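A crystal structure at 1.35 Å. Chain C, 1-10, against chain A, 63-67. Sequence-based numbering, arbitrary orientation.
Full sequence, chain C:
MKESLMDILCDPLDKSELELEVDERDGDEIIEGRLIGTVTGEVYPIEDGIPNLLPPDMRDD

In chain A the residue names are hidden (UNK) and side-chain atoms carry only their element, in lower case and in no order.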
# COMPACT_ATOMS: atom_id res chain seq x y z
N MET C 1 29.66 5.60 12.11
CA MET C 1 28.77 5.88 10.98
C MET C 1 29.62 6.37 9.82
O MET C 1 30.52 7.19 10.02
CB MET C 1 27.72 6.95 11.35
CG MET C 1 26.83 7.36 10.17
SD MET C 1 25.59 8.63 10.57
CE MET C 1 24.34 7.64 11.53
N LYS C 2 29.29 5.96 8.59
CA LYS C 2 30.02 6.44 7.41
C LYS C 2 29.86 7.93 7.24
O LYS C 2 28.74 8.44 7.29
CB LYS C 2 29.46 5.75 6.15
CG LYS C 2 29.94 4.35 5.93
CD LYS C 2 29.18 3.78 4.69
CE LYS C 2 29.98 2.80 3.88
NZ LYS C 2 30.86 3.48 2.89
N GLU C 3 30.95 8.65 6.97
CA GLU C 3 30.88 10.09 6.73
C GLU C 3 29.98 10.40 5.51
O GLU C 3 29.25 11.39 5.51
CB GLU C 3 32.30 10.66 6.56
CG GLU C 3 32.31 12.15 6.32
CD GLU C 3 33.70 12.74 6.17
OE1 GLU C 3 34.70 12.00 6.32
OE2 GLU C 3 33.79 13.97 5.98
N SER C 4 30.01 9.52 4.50
CA SER C 4 29.13 9.67 3.32
C SER C 4 27.62 9.61 3.66
O SER C 4 26.82 10.09 2.86
CB SER C 4 29.46 8.62 2.25
OG SER C 4 29.20 7.34 2.78
N LEU C 5 27.22 9.00 4.80
CA LEU C 5 25.81 8.95 5.20
C LEU C 5 25.41 10.20 5.96
O LEU C 5 24.22 10.46 6.14
CB LEU C 5 25.54 7.72 6.10
CG LEU C 5 25.17 6.39 5.42
CD1 LEU C 5 26.12 6.03 4.29
CD2 LEU C 5 25.16 5.28 6.42
N MET C 6 26.39 11.01 6.40
CA MET C 6 26.07 12.20 7.20
C MET C 6 25.60 13.39 6.41
O MET C 6 25.17 14.37 7.01
CB MET C 6 27.29 12.58 8.03
CG MET C 6 27.71 11.48 8.95
SD MET C 6 29.16 12.00 9.89
CE MET C 6 29.42 10.57 10.85
N ASP C 7 25.63 13.29 5.07
CA ASP C 7 25.23 14.38 4.20
C ASP C 7 23.80 14.81 4.41
O ASP C 7 23.49 15.98 4.15
CB ASP C 7 25.53 14.07 2.72
CG ASP C 7 24.74 12.91 2.11
OD1 ASP C 7 24.28 12.04 2.86
OD2 ASP C 7 24.57 12.90 0.87
N ILE C 8 22.93 13.90 4.91
CA ILE C 8 21.52 14.26 5.10
C ILE C 8 21.17 14.50 6.55
O ILE C 8 19.99 14.69 6.86
CB ILE C 8 20.57 13.23 4.45
CG1 ILE C 8 20.69 11.85 5.13
CG2 ILE C 8 20.80 13.20 2.93
CD1 ILE C 8 19.52 10.88 4.79
N LEU C 9 22.15 14.46 7.46
CA LEU C 9 21.86 14.74 8.85
C LEU C 9 21.80 16.24 9.09
O LEU C 9 22.48 17.00 8.42
CB LEU C 9 22.93 14.13 9.76
CG LEU C 9 23.06 12.59 9.73
CD1 LEU C 9 24.18 12.14 10.67
CD2 LEU C 9 21.73 11.90 10.15
N CYS C 10 21.00 16.64 10.07
CA CYS C 10 20.90 18.03 10.45
C CYS C 10 20.65 18.14 11.92
O CYS C 10 20.35 17.16 12.60
CB CYS C 10 19.82 18.74 9.64
SG CYS C 10 18.17 18.11 9.98
N UNK A 63 20.49 1.03 -0.42
CA UNK A 63 21.82 1.62 -0.46
C UNK A 63 22.29 2.14 0.87
O UNK A 63 23.46 1.96 1.22
N UNK A 64 21.38 2.78 1.63
CA UNK A 64 21.70 3.42 2.89
C UNK A 64 20.56 3.19 3.83
O UNK A 64 19.41 3.37 3.44
n UNK A 64 21.58 9.88 1.73
c UNK A 64 22.57 9.01 1.80
c UNK A 64 21.84 4.93 2.66
c UNK A 64 23.38 6.69 1.71
n UNK A 64 23.81 9.43 2.00
n UNK A 64 22.32 7.71 1.64
c UNK A 64 22.85 5.29 1.56
N UNK A 65 20.86 2.85 5.06
CA UNK A 65 19.81 2.66 6.06
C UNK A 65 20.21 3.36 7.34
O UNK A 65 21.40 3.38 7.68
N UNK A 66 19.23 4.00 8.03
CA UNK A 66 19.46 4.68 9.30
C UNK A 66 18.48 4.09 10.28
O UNK A 66 17.27 4.22 10.07
c UNK A 66 22.05 8.34 7.90
c UNK A 66 21.84 8.30 6.54
c UNK A 66 20.74 7.62 6.03
c UNK A 66 19.89 6.91 6.90
c UNK A 66 21.23 7.59 8.76
c UNK A 66 19.19 6.18 9.20
c UNK A 66 20.13 6.89 8.26
N UNK A 67 19.00 3.50 11.35
CA UNK A 67 18.16 2.96 12.41
C UNK A 67 18.19 3.92 13.56
O UNK A 67 19.24 4.08 14.19

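Position 63 carries backbone atoms and nothing beyond CA, so it is a glycine. Gly A63 makes no contact with the chain C stretch and simply leads into the strand that follows.

Position 64 has seven side-chain atoms, four carbons and three nitrogens. Three carbons run out in a chain to a nitrogen, which joins a carbon bearing two more nitrogens: a guanidinium. One terminal nitrogen lies 2.8 Å from OD1 of Asp C7, and the CB points toward chain C. Only arginine has this group. Arg A64 donates from NH1 to OD1 of Asp C7 at 2.8 Å with an N-H...O angle of 162°, a nearly straight hydrogen bond that also makes a salt bridge. The acceptor lies at the edge of the guanidinium, near its plane, where the N-H bonds point. The backbone O of Ser C4 approaches NH1 of Arg A64 from the edge as well, at 3.2 Å. The long arm matters in its own right: CD of Arg A64 packs 3.8 Å from CD1 of Leu C5, so the charged tip is delivered along a greasy stem that rests against a buried leucine. NE finds its hydrogen bond elsewhere in the structure.

Position 65 again stops at CA, which makes it glycine. Gly A65 adds little here; the O of Gly A65 sits 4.4 Å from CD2 of Leu C5, and a CB would point away from chain C.

Position 66 shows one carbon followed by a ring of six carbons, with no heteroatom on the ring. Its CB points toward chain C, and its ring reaches Met C1, Leu C5, Ile C8 and Leu C9. A bare six-carbon ring means phenylalanine. The closest approach to Phe A66 is made by a backbone atom: O of Leu C5 lies 3.2 Å from CZ of Phe A66, at the ring edge and near its plane, where aromatic hydrogens can meet a carbonyl oxygen favourably. Around this point the packing is apolar: CD1 of Ile C8 is 3.7 Å from CE1 of Phe A66 and CB of Leu C5 3.8 Å from CZ of the same ring; CE of Met C1 lies 4.2 Å from the ring's CD2, and CD2 of Leu C9 4.2 Å from the ring's CE2.

Position 67 has no side-chain atoms and is the third glycine in this strand. Gly A67 is out of reach of chain C.

The contact rests on strand alternation: Arg A64 and Phe A66 both point toward chain C, and each has 93 Å² covered by it. Across from them, the chain C segment folds compactly, with Leu C5 N bonded to Lys C2 O at 3.0 Å and Met C6 N to Glu C3 O at 3.0 Å. Leu C5 and Ile C8 touch both large side chains, while Asp C7 supplies the charge at an exposed position. The rule to read is a buried aromatic ring in an apolar pocket, beside an arginine whose stem packs and whose tip pairs, within 354 Å² of buried surface.

Chain A 63-67: GRGFG
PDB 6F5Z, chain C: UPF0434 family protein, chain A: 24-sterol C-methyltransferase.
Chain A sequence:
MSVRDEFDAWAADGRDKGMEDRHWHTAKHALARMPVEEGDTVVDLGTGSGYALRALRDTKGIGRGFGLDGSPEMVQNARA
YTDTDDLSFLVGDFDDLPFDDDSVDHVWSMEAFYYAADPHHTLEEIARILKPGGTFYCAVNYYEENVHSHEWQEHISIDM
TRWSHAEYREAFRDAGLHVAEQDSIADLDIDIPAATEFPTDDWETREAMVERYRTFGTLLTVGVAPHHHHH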